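PDB 5Y1A: 35 kDa hemin binding protein from Porphyromonas gingivalis, which probably binds hemin and combines a thioredoxin domain with a beta-sandwich domain as a cargo of the type IX secretion system. Local coordinates for residues L178-Y183 / G227-K232. Sequence-based numbering, arbitrary orientation. Where two conformers were deposited one is given.
Sequences LMLTAY and GSFTIK
Leu180 meets Phe229 and Ile231 in an apolar contact between the two sheets of the beta-sandwich domain, probably the immunoglobulin-like part of this secreted cargo. Segment 178-183 belongs to an inner strand of one sheet and 227-232 to an outermost strand of the other. The nearest CA pair, Leu180 and Ile231, is 8.6 Å apart, and no hydrogen bond joins the segments: side chains alone bridge the gap, burying only 122 Å². Leu180 contributes most. Its CG lies anti to the backbone N (chi1 -173°), carrying the branched end toward the facing sheet, where CD1 comes within 4.2 Å of Phe229 CE1. The methyl approaches the ring obliquely, the two side chains crossing at about a right angle. Ile231, two residues after Phe229 and turned to the same inner face, touches Leu180 near the backbone, the tip methyl CD1 of Ile231 lying 4.2 Å from Leu180 CB. The ethyl arm of Ile231 is extended (chi2 -164°). Leucine's branched end thus offers a methyl to the ring while its CB meets isoleucine; phenylalanine's large flat ring spans much of the gap; beta-branched isoleucine suits an extended strand and sends an apolar arm inward from a partly exposed position. Thr230 and Lys232 are exposed. Thr181 instead hydrogen-bonds through OG1 to His252 NE2. Strand 179-186 runs between 207-220 and 245-252, while 228-235 pairs with 161-169. The core continues around the contact: Phe165 of strand 161-169 and Val251 of strand 245-252 both touch Leu180, and Leu221, from the loop after strand 207-220, packs on Phe229 and Ile231.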
loop_
_atom_site.group_PDB
_atom_site.type_symbol
_atom_site.label_atom_id
_atom_site.label_comp_id
_atom_site.label_asym_id
_atom_site.label_seq_id
_atom_site.Cartn_x
_atom_site.Cartn_y
_atom_site.Cartn_z
ATOM N N LEU A 178 -1.460 0.190 21.466
ATOM C CA LEU A 178 -1.835 0.799 20.195
ATOM C C LEU A 178 -1.040 0.079 19.125
ATOM O O LEU A 178 0.117 -0.290 19.345
ATOM C CB LEU A 178 -1.499 2.287 20.172
ATOM C CG LEU A 178 -2.212 3.120 21.260
ATOM C CD1 LEU A 178 -1.740 4.584 21.203
ATOM C CD2 LEU A 178 -3.687 3.067 21.057
ATOM N N MET A 179 -1.669 -0.076 17.962
ATOM C CA MET A 179 -1.093 -0.832 16.866
ATOM C C MET A 179 -0.899 0.086 15.660
ATOM O O MET A 179 -1.625 1.060 15.493
ATOM C CB MET A 179 -2.054 -1.967 16.482
ATOM C CG MET A 179 -2.543 -2.824 17.651
ATOM S SD MET A 179 -1.198 -3.613 18.604
ATOM C CE MET A 179 -0.666 -4.765 17.407
ATOM N N LEU A 180 0.085 -0.231 14.830
ATOM C CA LEU A 180 0.173 0.408 13.522
ATOM C C LEU A 180 0.109 -0.631 12.398
ATOM O O LEU A 180 0.810 -1.669 12.434
ATOM C CB LEU A 180 1.441 1.267 13.411
ATOM C CG LEU A 180 1.439 2.069 12.115
ATOM C CD1 LEU A 180 1.447 3.536 12.378
ATOM C CD2 LEU A 180 2.595 1.626 11.202
ATOM N N THR A 181 -0.781 -0.376 11.439
ATOM C CA THR A 181 -0.871 -1.200 10.233
ATOM C C THR A 181 -0.556 -0.319 9.031
ATOM O O THR A 181 -0.993 0.834 8.963
ATOM C CB THR A 181 -2.269 -1.863 10.117
ATOM O OG1 THR A 181 -2.417 -2.814 11.182
ATOM C CG2 THR A 181 -2.433 -2.596 8.795
ATOM N N ALA A 182 0.201 -0.859 8.081
ATOM C CA ALA A 182 0.438 -0.131 6.831
ATOM C C ALA A 182 0.174 -1.060 5.643
ATOM O O ALA A 182 0.572 -2.257 5.643
ATOM C CB ALA A 182 1.861 0.436 6.783
ATOM N N TYR A 183 -0.473 -0.490 4.634
ATOM C CA TYR A 183 -0.778 -1.174 3.389
ATOM C C TYR A 183 -0.041 -0.517 2.222
ATOM O O TYR A 183 0.130 0.716 2.184
ATOM C CB TYR A 183 -2.286 -1.091 3.047
ATOM C CG TYR A 183 -3.254 -1.692 4.035
ATOM C CD1 TYR A 183 -2.892 -2.771 4.861
ATOM C CD2 TYR A 183 -4.576 -1.222 4.092
ATOM C CE1 TYR A 183 -3.850 -3.338 5.750
ATOM C CE2 TYR A 183 -5.513 -1.766 4.959
ATOM C CZ TYR A 183 -5.149 -2.820 5.794
ATOM O OH TYR A 183 -6.090 -3.353 6.663
ATOM N N GLY A 227 4.478 11.152 23.963
ATOM C CA GLY A 227 3.489 10.620 23.023
ATOM C C GLY A 227 3.979 10.256 21.623
ATOM O O GLY A 227 3.183 9.839 20.789
ATOM N N SER A 228 5.274 10.413 21.357
ATOM C CA SER A 228 5.772 10.263 19.984
ATOM C C SER A 228 6.109 8.810 19.690
ATOM O O SER A 228 6.341 8.024 20.609
ATOM C CB SER A 228 7.011 11.139 19.745
ATOM O OG SER A 228 8.077 10.752 20.592
ATOM N N PHE A 229 6.150 8.475 18.401
ATOM C CA PHE A 229 6.594 7.151 17.931
ATOM C C PHE A 229 7.202 7.252 16.532
ATOM O O PHE A 229 6.908 8.181 15.780
ATOM C CB PHE A 229 5.441 6.152 17.908
ATOM C CG PHE A 229 4.341 6.507 16.911
ATOM C CD1 PHE A 229 4.440 6.104 15.572
ATOM C CD2 PHE A 229 3.213 7.243 17.319
ATOM C CE1 PHE A 229 3.425 6.416 14.645
ATOM C CE2 PHE A 229 2.199 7.557 16.419
ATOM C CZ PHE A 229 2.315 7.152 15.062
ATOM N N THR A 230 8.029 6.261 16.201
ATOM C CA THR A 230 8.637 6.138 14.879
ATOM C C THR A 230 8.723 4.661 14.535
ATOM O O THR A 230 9.199 3.870 15.354
ATOM C CB THR A 230 10.072 6.729 14.824
ATOM O OG1 THR A 230 10.048 8.112 15.186
ATOM C CG2 THR A 230 10.647 6.623 13.403
ATOM N N ILE A 231 8.235 4.295 13.347
ATOM C CA ILE A 231 8.388 2.934 12.811
ATOM C C ILE A 231 8.939 3.099 11.400
ATOM O O ILE A 231 8.418 3.915 10.645
ATOM C CB ILE A 231 7.022 2.159 12.755
ATOM C CG1 ILE A 231 6.621 1.733 14.177
ATOM C CG2 ILE A 231 7.104 0.938 11.797
ATOM C CD1 ILE A 231 5.543 0.656 14.266
ATOM N N LYS A 232 9.979 2.338 11.052
ATOM C CA LYS A 232 10.528 2.385 9.701
ATOM C C LYS A 232 10.422 0.998 9.061
ATOM O O LYS A 232 10.770 -0.019 9.686
ATOM C CB LYS A 232 11.998 2.878 9.684
ATOM C CG LYS A 232 12.573 2.977 8.256
ATOM C CD LYS A 232 14.013 3.558 8.222
ATOM C CE LYS A 232 14.422 3.935 6.804
ATOM N NZ LYS A 232 15.921 3.910 6.640
#